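Local coordinates for O-succinylhomoserine sulfhydrylase (Mycobacterium tuberculosis, PDB 3NDN), which probably catalyses the pyridoxal-phosphate-dependent formation of L-homocysteine from O-succinyl-L-homoserine and hydrogen sulfide in methionine biosynthesis, at residues 181-185 against 186-190; 23-26 against 27-31; 345-348 against 349-353; 63-67 against 68-72. One frame throughout, in Å; residues are numbered along the deposited sequence.

Interaction 1: 181-185 against 186-190; sequences SLVDI and AAVTE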
ATOM      1  N   SER A 181     -35.364  -1.273 -16.219  1.00 38.18           N
ATOM      2  CA  SER A 181     -35.948  -1.946 -17.384  0.70 38.50           C
ATOM      3  C   SER A 181     -35.041  -3.104 -17.799  1.00 38.16           C
ATOM      4  O   SER A 181     -33.808  -2.998 -17.674  1.00 37.46           O
ATOM      5  CB  SER A 181     -36.085  -0.924 -18.526  0.70 39.01           C
ATOM      6  OG  SER A 181     -36.490  -1.521 -19.749  0.70 40.63           O
ATOM      7  N   LEU A 182     -35.626  -4.202 -18.294  1.00 37.93           N
ATOM      8  CA  LEU A 182     -34.840  -5.389 -18.690  1.00 37.16           C
ATOM      9  C   LEU A 182     -34.708  -5.620 -20.208  1.00 37.40           C
ATOM     10  O   LEU A 182     -35.550  -5.174 -20.994  1.00 38.20           O
ATOM     11  CB  LEU A 182     -35.404  -6.671 -18.029  1.00 37.16           C
ATOM     12  CG  LEU A 182     -35.745  -6.716 -16.529  1.00 36.92           C
ATOM     13  CD1 LEU A 182     -35.988  -8.146 -16.072  1.00 36.97           C
ATOM     14  CD2 LEU A 182     -34.679  -6.090 -15.658  1.00 35.86           C
ATOM     15  N   VAL A 183     -33.647  -6.331 -20.601  1.00 36.73           N
ATOM     16  CA  VAL A 183     -33.463  -6.836 -21.969  1.00 36.74           C
ATOM     17  C   VAL A 183     -33.492  -8.382 -21.921  1.00 36.53           C
ATOM     18  O   VAL A 183     -32.889  -8.979 -21.028  1.00 35.99           O
ATOM     19  CB  VAL A 183     -32.118  -6.342 -22.577  1.00 36.38           C
ATOM     20  CG1 VAL A 183     -31.893  -6.919 -23.973  1.00 36.32           C
ATOM     21  CG2 VAL A 183     -32.070  -4.804 -22.613  1.00 36.42           C
ATOM     22  N   ASP A 184     -34.213  -9.018 -22.853  1.00 36.54           N
ATOM     23  CA  ASP A 184     -34.307 -10.491 -22.917  1.00 36.73           C
ATOM     24  C   ASP A 184     -33.000 -11.068 -23.505  1.00 36.26           C
ATOM     25  O   ASP A 184     -32.823 -11.062 -24.726  1.00 36.47           O
ATOM     26  CB  ASP A 184     -35.519 -10.895 -23.786  1.00 37.75           C
ATOM     27  CG  ASP A 184     -35.916 -12.374 -23.648  1.00 39.22           C
ATOM     28  OD1 ASP A 184     -35.050 -13.255 -23.522  1.00 39.05           O
ATOM     29  OD2 ASP A 184     -37.130 -12.671 -23.727  1.00 41.93           O
ATOM     30  N   ILE A 185     -32.102 -11.566 -22.654  1.00 35.08           N
ATOM     31  CA  ILE A 185     -30.738 -11.963 -23.113  1.00 35.03           C
ATOM     32  C   ILE A 185     -30.750 -13.070 -24.195  1.00 35.96           C
ATOM     33  O   ILE A 185     -30.143 -12.901 -25.259  1.00 36.26           O
ATOM     34  CB  ILE A 185     -29.787 -12.339 -21.928  1.00 34.49           C
ATOM     35  CG1 ILE A 185     -29.599 -11.158 -20.967  1.00 32.74           C
ATOM     36  CG2 ILE A 185     -28.401 -12.830 -22.430  1.00 34.38           C
ATOM     37  CD1 ILE A 185     -28.964 -11.565 -19.598  1.00 33.98           C
ATOM     38  N   ALA A 186     -31.437 -14.186 -23.932  1.00 36.44           N
ATOM     39  CA  ALA A 186     -31.480 -15.300 -24.899  1.00 37.43           C
ATOM     40  C   ALA A 186     -32.098 -14.915 -26.255  1.00 38.24           C
ATOM     41  O   ALA A 186     -31.604 -15.329 -27.304  1.00 39.12           O
ATOM     42  CB  ALA A 186     -32.190 -16.518 -24.318  1.00 37.53           C
ATOM     43  N   ALA A 187     -33.175 -14.132 -26.234  1.00 38.46           N
ATOM     44  CA  ALA A 187     -33.842 -13.740 -27.478  1.00 38.67           C
ATOM     45  C   ALA A 187     -32.993 -12.756 -28.304  1.00 38.67           C
ATOM     46  O   ALA A 187     -32.902 -12.880 -29.527  1.00 38.98           O
ATOM     47  CB  ALA A 187     -35.232 -13.178 -27.185  1.00 38.88           C
ATOM     48  N   VAL A 188     -32.360 -11.790 -27.639  1.00 37.28           N
ATOM     49  CA  VAL A 188     -31.501 -10.831 -28.345  1.00 37.24           C
ATOM     50  C   VAL A 188     -30.241 -11.526 -28.901  1.00 37.31           C
ATOM     51  O   VAL A 188     -29.815 -11.235 -30.022  1.00 37.59           O
ATOM     52  CB  VAL A 188     -31.136  -9.605 -27.456  1.00 36.71           C
ATOM     53  CG1 VAL A 188     -30.026  -8.758 -28.098  1.00 36.93           C
ATOM     54  CG2 VAL A 188     -32.385  -8.763 -27.188  1.00 36.24           C
ATOM     55  N   THR A 189     -29.681 -12.461 -28.138  1.00 36.40           N
ATOM     56  CA  THR A 189     -28.491 -13.223 -28.565  1.00 37.16           C
ATOM     57  C   THR A 189     -28.778 -14.043 -29.856  1.00 38.22           C
ATOM     58  O   THR A 189     -27.931 -14.123 -30.765  1.00 38.13           O
ATOM     59  CB  THR A 189     -27.970 -14.136 -27.418  1.00 36.61           C
ATOM     60  OG1 THR A 189     -27.478 -13.324 -26.337  1.00 36.43           O
ATOM     61  CG2 THR A 189     -26.820 -15.017 -27.891  1.00 37.87           C
ATOM     62  N   GLU A 190     -29.979 -14.620 -29.930  1.00 38.67           N
ATOM     63  CA  GLU A 190     -30.404 -15.387 -31.106  1.00 39.77           C
ATOM     64  C   GLU A 190     -30.432 -14.499 -32.371  1.00 40.22           C
ATOM     65  O   GLU A 190     -29.873 -14.884 -33.400  1.00 40.96           O
ATOM     66  CB  GLU A 190     -31.766 -16.072 -30.860  1.00 40.68           C
TER
HETATM   67  O   HOH W   1     -32.910 -14.657 -21.249  1.00 24.38           O
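D184 and A187 meet at the start of helix 185-194, where D184 is the N-cap residue. The polar side of the cap rests on one carboxylate oxygen. D184 carries CG anti to its backbone N (chi1 -166°), which swings the carboxylate round to the first turn. There D184 OD1 accepts from A187 N in a weak bond of 3.4 Å. A water links the same OD1, weakly, to A186 N, so two N-H groups of the first turn are served, one directly and one through water. The other oxygen, OD2, has a long, weak ion pair with R320.

Apolar contact comes from the residues flanking the cap. V183 CG1 touches V188 CG2 at 3.7 Å, and the two side chains cross at about a right angle. This pairing of the residue before the N-cap with the fourth helical residue is a hydrophobic staple. F172 of strand 169-173 packs on both valines and on I185. V188 and A187 also rest on L156 of helix 156-162.

Backbone bonds start the helix. V188 N donates to D184 O at 3.0 Å, close to straight (165°). T189 N is 2.9 Å from its acceptor, I185 O. A side-chain bond joins them: T189 OG1, also 2.9 Å from I185 O, donates from above the carbonyl plane, 41° out of it.

Interaction 2: 23-26 against 27-31; sequences DGVS and QATVG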
ATOM      1  N   ASP A  23     -11.772 -31.496  -8.474  1.00 48.20           N
ATOM      2  CA  ASP A  23     -12.909 -31.574  -9.388  1.00 48.12           C
ATOM      3  C   ASP A  23     -14.233 -31.283  -8.677  1.00 47.27           C
ATOM      4  O   ASP A  23     -14.494 -31.816  -7.592  1.00 47.71           O
ATOM      5  CB  ASP A  23     -12.960 -32.971 -10.023  1.00 49.48           C
ATOM      6  CG  ASP A  23     -14.177 -33.169 -10.889  1.00 51.02           C
ATOM      7  OD1 ASP A  23     -14.186 -32.626 -12.015  1.00 52.90           O
ATOM      8  OD2 ASP A  23     -15.129 -33.854 -10.442  1.00 53.13           O
ATOM      9  N   GLY A  24     -15.048 -30.426  -9.282  1.00 45.91           N
ATOM     10  CA  GLY A  24     -16.431 -30.218  -8.835  1.00 44.95           C
ATOM     11  C   GLY A  24     -16.696 -29.171  -7.763  1.00 43.85           C
ATOM     12  O   GLY A  24     -17.844 -29.006  -7.335  1.00 43.57           O
ATOM     13  N   VAL A  25     -15.658 -28.454  -7.330  1.00 42.46           N
ATOM     14  CA  VAL A  25     -15.816 -27.408  -6.296  1.00 41.19           C
ATOM     15  C   VAL A  25     -16.739 -26.263  -6.757  1.00 40.13           C
ATOM     16  O   VAL A  25     -16.808 -25.957  -7.952  1.00 39.62           O
ATOM     17  CB  VAL A  25     -14.431 -26.850  -5.792  1.00 41.02           C
ATOM     18  CG1 VAL A  25     -13.657 -27.914  -5.026  1.00 40.99           C
ATOM     19  CG2 VAL A  25     -13.601 -26.302  -6.941  1.00 40.74           C
ATOM     20  N   SER A  26     -17.443 -25.638  -5.811  1.00 39.49           N
ATOM     21  CA  SER A  26     -18.436 -24.603  -6.111  1.00 38.64           C
ATOM     22  C   SER A  26     -17.852 -23.193  -6.357  1.00 38.13           C
ATOM     23  O   SER A  26     -16.639 -22.966  -6.174  1.00 37.85           O
ATOM     24  CB  SER A  26     -19.464 -24.535  -4.992  1.00 39.06           C
ATOM     25  OG  SER A  26     -18.874 -23.980  -3.829  1.00 40.46           O
ATOM     26  N   GLN A  27     -18.728 -22.271  -6.782  1.00 37.05           N
ATOM     27  CA  GLN A  27     -18.397 -20.848  -7.024  1.00 36.24           C
ATOM     28  C   GLN A  27     -17.812 -20.162  -5.769  1.00 35.52           C
ATOM     29  O   GLN A  27     -16.883 -19.367  -5.878  1.00 34.88           O
ATOM     30  CB  GLN A  27     -19.636 -20.083  -7.532  1.00 36.80           C
ATOM     31  CG  GLN A  27     -19.348 -18.839  -8.421  1.00 37.69           C
ATOM     32  CD  GLN A  27     -20.613 -18.082  -8.859  1.00 41.12           C
ATOM     33  OE1 GLN A  27     -21.548 -17.901  -8.075  1.00 41.00           O
ATOM     34  NE2 GLN A  27     -20.629 -17.612 -10.111  1.00 41.02           N
ATOM     35  N   ALA A  28     -18.322 -20.507  -4.585  1.00 34.94           N
ATOM     36  CA  ALA A  28     -17.823 -19.928  -3.321  1.00 34.18           C
ATOM     37  C   ALA A  28     -16.378 -20.334  -3.045  1.00 33.72           C
ATOM     38  O   ALA A  28     -15.544 -19.509  -2.674  1.00 33.67           O
ATOM     39  CB  ALA A  28     -18.711 -20.327  -2.153  1.00 34.74           C
ATOM     40  N   THR A  29     -16.093 -21.619  -3.213  1.00 33.38           N
ATOM     41  CA  THR A  29     -14.752 -22.168  -3.015  1.00 32.14           C
ATOM     42  C   THR A  29     -13.677 -21.581  -3.959  1.00 31.79           C
ATOM     43  O   THR A  29     -12.556 -21.264  -3.508  1.00 31.25           O
ATOM     44  CB  THR A  29     -14.806 -23.706  -3.094  1.00 32.88           C
ATOM     45  OG1 THR A  29     -15.681 -24.190  -2.075  1.00 31.30           O
ATOM     46  CG2 THR A  29     -13.454 -24.314  -2.898  1.00 31.72           C
ATOM     47  N   VAL A  30     -13.994 -21.417  -5.252  1.00 30.87           N
ATOM     48  CA  VAL A  30     -13.018 -20.827  -6.186  1.00 30.69           C
ATOM     49  C   VAL A  30     -12.737 -19.354  -5.885  1.00 29.49           C
ATOM     50  O   VAL A  30     -11.645 -18.862  -6.173  1.00 29.34           O
ATOM     51  CB  VAL A  30     -13.370 -21.001  -7.732  1.00 30.75           C
ATOM     52  CG1 VAL A  30     -13.513 -22.488  -8.123  1.00 32.18           C
ATOM     53  CG2 VAL A  30     -14.597 -20.211  -8.119  1.00 32.05           C
ATOM     54  N   GLY A  31     -13.730 -18.638  -5.346  1.00 28.57           N
ATOM     55  CA  GLY A  31     -13.509 -17.242  -4.958  1.00 27.65           C
ATOM     56  C   GLY A  31     -12.519 -17.087  -3.806  1.00 27.43           C
ATOM     57  O   GLY A  31     -11.789 -16.090  -3.733  1.00 27.07           O
TER
HETATM   58  O   HOH W   2     -21.119 -21.560  -4.485  1.00 31.09           O
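V25 leans over the first turn of helix 27-33 and meets T29 and V30. V25 CB lies 4.0 Å from T29 CG2. From there the side chain forks. V25 CG1 stays 4.2 Å from T29 CG2, the two side chains crossing at about a right angle. This CG1 is anti to the carbonyl carbon (chi1 -67°), which leaves CG2 between the backbone N and the carbonyl carbon. From this position V25 CG2 touches V30 CG1 at 4.0 Å. S26 is the N-cap, so V25 and V30 are the residue before the cap and the fourth residue of the helix. Their contact is a hydrophobic staple.

The backbone of the cap residue starts the helix. V30 N donates to S26 O at 3.2 Å (161°), lying in the carbonyl plane. The serine side chain approaches the turn less directly. A water accepts from A28 N at 3.0 Å and also has a weak bond with S26 OG.

The polar groups have partners outside the helix start. T29 OG1 is hydrogen-bonded to D404 OD2 and D401 N of the second subunit, and the same D404 OD2 also accepts from S26 N. Within its own chain, Q27 NE2 donates to I93 O and, weakly, to P208 O. The helix start thus touches helices 81-94 and 207-210 of its own chain and helix 402-413 of the second subunit.

Interaction 3: 345-348 against 349-353; sequences FEVL and DKMRL
D349 holds CG anti to its own carbonyl carbon (chi1 -70°), and this sets its carboxylate beside F345 O, with D349 CG 3.2 Å from F345 O. The carboxylate and the carbonyl are both acceptors and do not bond. D349 OD1 instead accepts from A59 N of the third subunit. M351 bends at chi2 (-83°), which brings M351 CE to 4.3 Å from V347 CG1. A412 of helix 402-413 packs against both V347 and M351.

These residues form the last turn of helix 340-350 and the loop after it. D349 N reaches four residues back to F345 O, at 3.1 Å. K350 N donates to V347 O, three residues back, at 3.2 Å and from well above the carbonyl plane. M351 N follows with a weak bond to L348 O. The chain then leaves helical geometry, and R352 folds back over the end. R352 NH1 donates to two carbonyls, D349 O and M351 O, each 3.0 Å from NH1 and near the guanidinium plane. A water bridges L348 O and M351 O, donating to both, at 2.8 Å from L348 O.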
ATOM      1  N   PHE A 345     -35.728  16.658  -2.320  1.00 39.84           N
ATOM      2  CA  PHE A 345     -34.604  17.277  -1.602  1.00 39.99           C
ATOM      3  C   PHE A 345     -34.793  17.218  -0.082  1.00 39.97           C
ATOM      4  O   PHE A 345     -33.842  17.003   0.659  1.00 39.62           O
ATOM      5  CB  PHE A 345     -34.404  18.733  -2.053  1.00 40.48           C
ATOM      6  CG  PHE A 345     -33.556  18.888  -3.292  1.00 41.25           C
ATOM      7  CD1 PHE A 345     -33.498  17.881  -4.262  1.00 41.52           C
ATOM      8  CD2 PHE A 345     -32.829  20.065  -3.508  1.00 41.73           C
ATOM      9  CE1 PHE A 345     -32.718  18.033  -5.413  1.00 40.07           C
ATOM     10  CE2 PHE A 345     -32.053  20.226  -4.653  1.00 41.53           C
ATOM     11  CZ  PHE A 345     -32.001  19.208  -5.610  1.00 40.87           C
ATOM     12  N   GLU A 346     -36.026  17.409   0.373  1.00 40.77           N
ATOM     13  CA  GLU A 346     -36.359  17.360   1.794  1.00 41.63           C
ATOM     14  C   GLU A 346     -36.054  15.987   2.409  1.00 40.31           C
ATOM     15  O   GLU A 346     -35.538  15.894   3.534  1.00 40.91           O
ATOM     16  CB  GLU A 346     -37.845  17.719   1.999  1.00 42.53           C
ATOM     17  CG  GLU A 346     -38.229  17.912   3.461  1.00 47.15           C
ATOM     18  CD  GLU A 346     -39.732  18.148   3.683  1.00 52.69           C
ATOM     19  OE1 GLU A 346     -40.565  17.712   2.848  1.00 52.87           O
ATOM     20  OE2 GLU A 346     -40.070  18.771   4.716  1.00 55.64           O
ATOM     21  N   VAL A 347     -36.370  14.932   1.663  1.00 39.13           N
ATOM     22  CA  VAL A 347     -36.174  13.543   2.107  1.00 37.79           C
ATOM     23  C   VAL A 347     -34.677  13.203   2.200  1.00 37.83           C
ATOM     24  O   VAL A 347     -34.212  12.650   3.213  1.00 36.96           O
ATOM     25  CB  VAL A 347     -36.918  12.537   1.166  1.00 37.56           C
ATOM     26  CG1 VAL A 347     -36.590  11.087   1.516  1.00 36.38           C
ATOM     27  CG2 VAL A 347     -38.447  12.763   1.215  1.00 37.35           C
ATOM     28  N   LEU A 348     -33.925  13.556   1.168  1.00 37.52           N
ATOM     29  CA  LEU A 348     -32.472  13.313   1.189  1.00 38.40           C
ATOM     30  C   LEU A 348     -31.801  14.046   2.353  1.00 39.26           C
ATOM     31  O   LEU A 348     -30.935  13.484   3.025  1.00 38.92           O
ATOM     32  CB  LEU A 348     -31.821  13.694  -0.139  1.00 38.49           C
ATOM     33  CG  LEU A 348     -31.634  12.585  -1.188  1.00 38.32           C
ATOM     34  CD1 LEU A 348     -32.953  11.966  -1.617  1.00 37.33           C
ATOM     35  CD2 LEU A 348     -30.914  13.184  -2.385  1.00 38.61           C
ATOM     36  N   ASP A 349     -32.241  15.282   2.606  1.00 40.05           N
ATOM     37  CA  ASP A 349     -31.635  16.122   3.642  1.00 40.89           C
ATOM     38  C   ASP A 349     -31.970  15.681   5.081  1.00 41.35           C
ATOM     39  O   ASP A 349     -31.312  16.114   6.028  1.00 41.74           O
ATOM     40  CB  ASP A 349     -31.991  17.604   3.421  1.00 41.62           C
ATOM     41  CG  ASP A 349     -31.302  18.212   2.195  1.00 42.31           C
ATOM     42  OD1 ASP A 349     -30.302  17.652   1.668  1.00 42.10           O
ATOM     43  OD2 ASP A 349     -31.753  19.294   1.764  1.00 43.58           O
ATOM     44  N   LYS A 350     -32.964  14.803   5.240  1.00 41.36           N
ATOM     45  CA  LYS A 350     -33.344  14.277   6.565  1.00 42.11           C
ATOM     46  C   LYS A 350     -32.664  12.960   6.968  1.00 41.66           C
ATOM     47  O   LYS A 350     -32.686  12.585   8.146  1.00 41.43           O
ATOM     48  CB  LYS A 350     -34.872  14.127   6.672  1.00 42.69           C
ATOM     49  CG  LYS A 350     -35.621  15.419   6.890  1.00 44.97           C
ATOM     50  CD  LYS A 350     -37.153  15.223   6.811  1.00 48.76           C
ATOM     51  CE  LYS A 350     -37.702  14.354   7.943  1.00 50.85           C
ATOM     52  NZ  LYS A 350     -37.686  15.013   9.285  1.00 54.75           N
ATOM     53  N   MET A 351     -32.057  12.265   6.003  1.00 41.46           N
ATOM     54  CA  MET A 351     -31.248  11.056   6.286  1.00 41.26           C
ATOM     55  C   MET A 351     -30.148  11.360   7.309  1.00 40.78           C
ATOM     56  O   MET A 351     -29.459  12.387   7.189  1.00 41.23           O
ATOM     57  CB  MET A 351     -30.592  10.520   5.008  1.00 41.07           C
ATOM     58  CG  MET A 351     -31.533  10.226   3.844  1.00 43.49           C
ATOM     59  SD  MET A 351     -32.316   8.618   3.979  1.00 48.57           S
ATOM     60  CE  MET A 351     -33.206   8.512   2.422  1.00 48.14           C
ATOM     61  N   ARG A 352     -29.985  10.479   8.304  1.00 39.86           N
ATOM     62  CA  ARG A 352     -28.930  10.625   9.326  1.00 39.89           C
ATOM     63  C   ARG A 352     -27.959   9.423   9.422  1.00 38.95           C
ATOM     64  O   ARG A 352     -26.984   9.472  10.188  1.00 39.48           O
ATOM     65  CB  ARG A 352     -29.542  10.942  10.702  1.00 40.76           C
ATOM     66  CG  ARG A 352     -30.244  12.323  10.809  1.00 42.80           C
ATOM     67  CD  ARG A 352     -29.223  13.494  10.806  1.00 46.28           C
ATOM     68  NE  ARG A 352     -29.857  14.821  10.801  1.00 48.54           N
ATOM     69  CZ  ARG A 352     -30.252  15.482   9.709  1.00 49.14           C
ATOM     70  NH1 ARG A 352     -30.107  14.957   8.496  1.00 47.13           N
ATOM     71  NH2 ARG A 352     -30.807  16.679   9.829  1.00 51.77           N
ATOM     72  N   LEU A 353     -28.237   8.355   8.669  1.00 37.43           N
ATOM     73  CA  LEU A 353     -27.348   7.176   8.589  1.00 36.12           C
ATOM     74  C   LEU A 353     -26.804   6.951   7.173  1.00 34.92           C
ATOM     75  O   LEU A 353     -25.590   6.756   6.987  1.00 35.53           O
ATOM     76  CB  LEU A 353     -28.046   5.899   9.123  1.00 35.46           C
ATOM     77  CG  LEU A 353     -27.234   4.592   9.213  1.00 36.29           C
ATOM     78  CD1 LEU A 353     -26.161   4.647  10.315  1.00 35.61           C
ATOM     79  CD2 LEU A 353     -28.124   3.363   9.430  1.00 34.56           C
TER
HETATM   80  O   HOH W   3     -28.808  13.746   4.898  1.00 26.46           O

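Interaction 4: 63-67 against 68-72; sequences EKSFA and GELDH
K64, S65 and G68 carry most of the contact in which the chain turns back under the end of helix 59-66. K64 offers the base of its side chain: K64 CB meets L70 CD1 at 3.8 Å. Beyond that the lysine runs outward. K64 NZ stays 4.7 Å from E69 OE2, a nearby opposite charge without direct contact.

S65 meets H72 through its OG. This hydroxyl is anti to the carbonyl carbon (chi1 -66°), beside the backbone N, and there it bonds V61 O one turn back. The same S65 OG lies 3.3 Å from H72 CB and meets the imidazole ring obliquely. On the far side of that ring from its backbone, H72 NE2 is hydrogen-bonded to E42 OE1 of the fourth subunit. The ring also meets that of Y56, their planes at about 45°.

G68 makes the turn itself. It has a positive phi (70°), and two bonds run back into the last helical turn, so the helix closes with a Schellman motif. The longer loop is E69 N to K64 O, 2.9 Å and nearly along the C=O axis. The shorter is G68 N to S65 O, 3.2 Å and weak. L70 N follows the motif and is buried here with no partner in the model. E69, extended beyond CG, brings E69 OE1 to 3.6 Å from A67 CB.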
ATOM      1  N   GLU A  63      15.884 -13.161 -25.648  1.00 39.44           N
ATOM      2  CA  GLU A  63      15.418 -13.294 -27.037  1.00 40.37           C
ATOM      3  C   GLU A  63      14.175 -14.191 -27.135  1.00 41.03           C
ATOM      4  O   GLU A  63      13.184 -13.816 -27.767  1.00 40.96           O
ATOM      5  CB  GLU A  63      16.547 -13.808 -27.948  1.00 40.70           C
ATOM      6  CG  GLU A  63      16.120 -14.050 -29.413  1.00 41.99           C
ATOM      7  CD  GLU A  63      17.239 -14.607 -30.318  1.00 44.63           C
ATOM      8  OE1 GLU A  63      18.210 -15.218 -29.818  1.00 44.56           O
ATOM      9  OE2 GLU A  63      17.129 -14.453 -31.556  1.00 46.83           O
ATOM     10  N   LYS A  64      14.217 -15.363 -26.497  1.00 42.00           N
ATOM     11  CA  LYS A  64      13.077 -16.284 -26.526  1.00 43.05           C
ATOM     12  C   LYS A  64      11.826 -15.686 -25.871  1.00 43.02           C
ATOM     13  O   LYS A  64      10.700 -15.920 -26.327  1.00 43.38           O
ATOM     14  CB  LYS A  64      13.426 -17.611 -25.844  1.00 43.54           C
ATOM     15  CG  LYS A  64      14.453 -18.475 -26.563  1.00 45.90           C
ATOM     16  CD  LYS A  64      14.507 -19.871 -25.924  1.00 48.70           C
ATOM     17  CE  LYS A  64      15.817 -20.587 -26.244  1.00 51.21           C
ATOM     18  NZ  LYS A  64      15.847 -21.013 -27.675  1.00 53.54           N
ATOM     19  N   SER A  65      12.029 -14.928 -24.794  1.00 43.36           N
ATOM     20  CA  SER A  65      10.941 -14.304 -24.036  1.00 43.85           C
ATOM     21  C   SER A  65      10.211 -13.236 -24.853  1.00 44.57           C
ATOM     22  O   SER A  65       8.975 -13.170 -24.848  1.00 44.75           O
ATOM     23  CB  SER A  65      11.471 -13.697 -22.722  1.00 43.55           C
ATOM     24  OG  SER A  65      11.934 -14.716 -21.840  1.00 43.36           O
ATOM     25  N   PHE A  66      10.978 -12.399 -25.543  1.00 45.74           N
ATOM     26  CA  PHE A  66      10.410 -11.405 -26.457  1.00 47.31           C
ATOM     27  C   PHE A  66       9.669 -12.019 -27.650  1.00 47.95           C
ATOM     28  O   PHE A  66       8.622 -11.508 -28.060  1.00 48.14           O
ATOM     29  CB  PHE A  66      11.480 -10.421 -26.926  1.00 47.58           C
ATOM     30  CG  PHE A  66      11.517  -9.160 -26.125  1.00 49.15           C
ATOM     31  CD1 PHE A  66      12.115  -9.137 -24.857  1.00 50.75           C
ATOM     32  CD2 PHE A  66      10.951  -7.991 -26.630  1.00 49.85           C
ATOM     33  CE1 PHE A  66      12.147  -7.955 -24.101  1.00 51.71           C
ATOM     34  CE2 PHE A  66      10.974  -6.810 -25.897  1.00 50.17           C
ATOM     35  CZ  PHE A  66      11.579  -6.786 -24.626  1.00 52.16           C
ATOM     36  N   ALA A  67      10.203 -13.121 -28.178  1.00 48.81           N
ATOM     37  CA  ALA A  67       9.578 -13.840 -29.296  1.00 49.42           C
ATOM     38  C   ALA A  67       8.361 -14.668 -28.858  1.00 49.47           C
ATOM     39  O   ALA A  67       7.704 -15.312 -29.687  1.00 50.21           O
ATOM     40  CB  ALA A  67      10.608 -14.722 -30.008  1.00 49.87           C
ATOM     41  N   GLY A  68       8.070 -14.649 -27.558  1.00 49.20           N
ATOM     42  CA  GLY A  68       6.934 -15.373 -26.986  1.00 48.83           C
ATOM     43  C   GLY A  68       7.078 -16.884 -26.984  1.00 48.88           C
ATOM     44  O   GLY A  68       6.076 -17.600 -26.920  1.00 49.28           O
ATOM     45  N   GLU A  69       8.314 -17.373 -27.062  1.00 48.71           N
ATOM     46  CA  GLU A  69       8.578 -18.814 -27.053  1.00 48.80           C
ATOM     47  C   GLU A  69       8.651 -19.386 -25.638  1.00 47.98           C
ATOM     48  O   GLU A  69       8.566 -20.610 -25.447  1.00 48.05           O
ATOM     49  CB  GLU A  69       9.848 -19.139 -27.839  1.00 49.84           C
ATOM     50  CG  GLU A  69       9.656 -19.059 -29.356  1.00 52.21           C
ATOM     51  CD  GLU A  69      10.969 -19.032 -30.119  1.00 55.65           C
ATOM     52  OE1 GLU A  69      11.143 -18.105 -30.948  1.00 57.13           O
ATOM     53  OE2 GLU A  69      11.820 -19.932 -29.894  1.00 56.41           O
ATOM     54  N   LEU A  70       8.812 -18.495 -24.662  1.00 46.38           N
ATOM     55  CA  LEU A  70       8.724 -18.826 -23.239  1.00 45.45           C
ATOM     56  C   LEU A  70       7.625 -17.967 -22.596  1.00 44.46           C
ATOM     57  O   LEU A  70       7.359 -16.858 -23.067  1.00 44.62           O
ATOM     58  CB  LEU A  70      10.062 -18.555 -22.549  1.00 45.25           C
ATOM     59  CG  LEU A  70      11.273 -19.414 -22.922  1.00 45.82           C
ATOM     60  CD1 LEU A  70      12.537 -18.814 -22.322  1.00 46.34           C
ATOM     61  CD2 LEU A  70      11.101 -20.870 -22.471  1.00 45.09           C
ATOM     62  N   ASP A  71       6.997 -18.456 -21.528  1.00 43.30           N
ATOM     63  CA  ASP A  71       5.969 -17.656 -20.846  1.00 42.36           C
ATOM     64  C   ASP A  71       6.490 -16.727 -19.710  1.00 40.52           C
ATOM     65  O   ASP A  71       5.706 -16.172 -18.932  1.00 39.90           O
ATOM     66  CB  ASP A  71       4.773 -18.520 -20.408  1.00 43.14           C
ATOM     67  CG  ASP A  71       5.064 -19.373 -19.180  1.00 45.46           C
ATOM     68  OD1 ASP A  71       6.244 -19.526 -18.799  1.00 49.67           O
ATOM     69  OD2 ASP A  71       4.096 -19.905 -18.593  1.00 48.82           O
ATOM     70  N   HIS A  72       7.811 -16.567 -19.644  1.00 38.98           N
ATOM     71  CA  HIS A  72       8.499 -15.580 -18.786  1.00 37.09           C
ATOM     72  C   HIS A  72       7.832 -14.200 -18.912  1.00 35.89           C
ATOM     73  O   HIS A  72       7.453 -13.786 -20.016  1.00 34.88           O
ATOM     74  CB  HIS A  72       9.966 -15.496 -19.251  1.00 36.97           C
ATOM     75  CG  HIS A  72      10.919 -14.905 -18.251  1.00 37.42           C
ATOM     76  ND1 HIS A  72      10.819 -13.607 -17.796  1.00 36.46           N
ATOM     77  CD2 HIS A  72      12.045 -15.414 -17.685  1.00 37.72           C
ATOM     78  CE1 HIS A  72      11.813 -13.357 -16.958  1.00 37.18           C
ATOM     79  NE2 HIS A  72      12.573 -14.437 -16.876  1.00 36.50           N
TER

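Overall arrangement
Along the chain the order is interaction 2, interaction 4, interaction 1, interaction 3. Interactions 1 and 2 start helices, 185-194 and 27-33; interactions 3 and 4 end them, 340-350 and 59-66. Interaction 1 follows strand 169-173 of the seven-stranded sheet, and interaction 3 precedes strand 355-356 of the smaller sheet. None touches another within the chain. Interactions 1 and 2 have centres 28 Å apart. Interactions 3 and 4 have centres 59 Å apart, on opposite sides of the chain's centre. The tetramer brings some together: E63 packs on F345 of the third subunit, so interaction 4 meets interaction 3 of another chain. Interaction 2 bonds D404 in helix 402-413 of the second subunit. Interaction 1 touches no other chain.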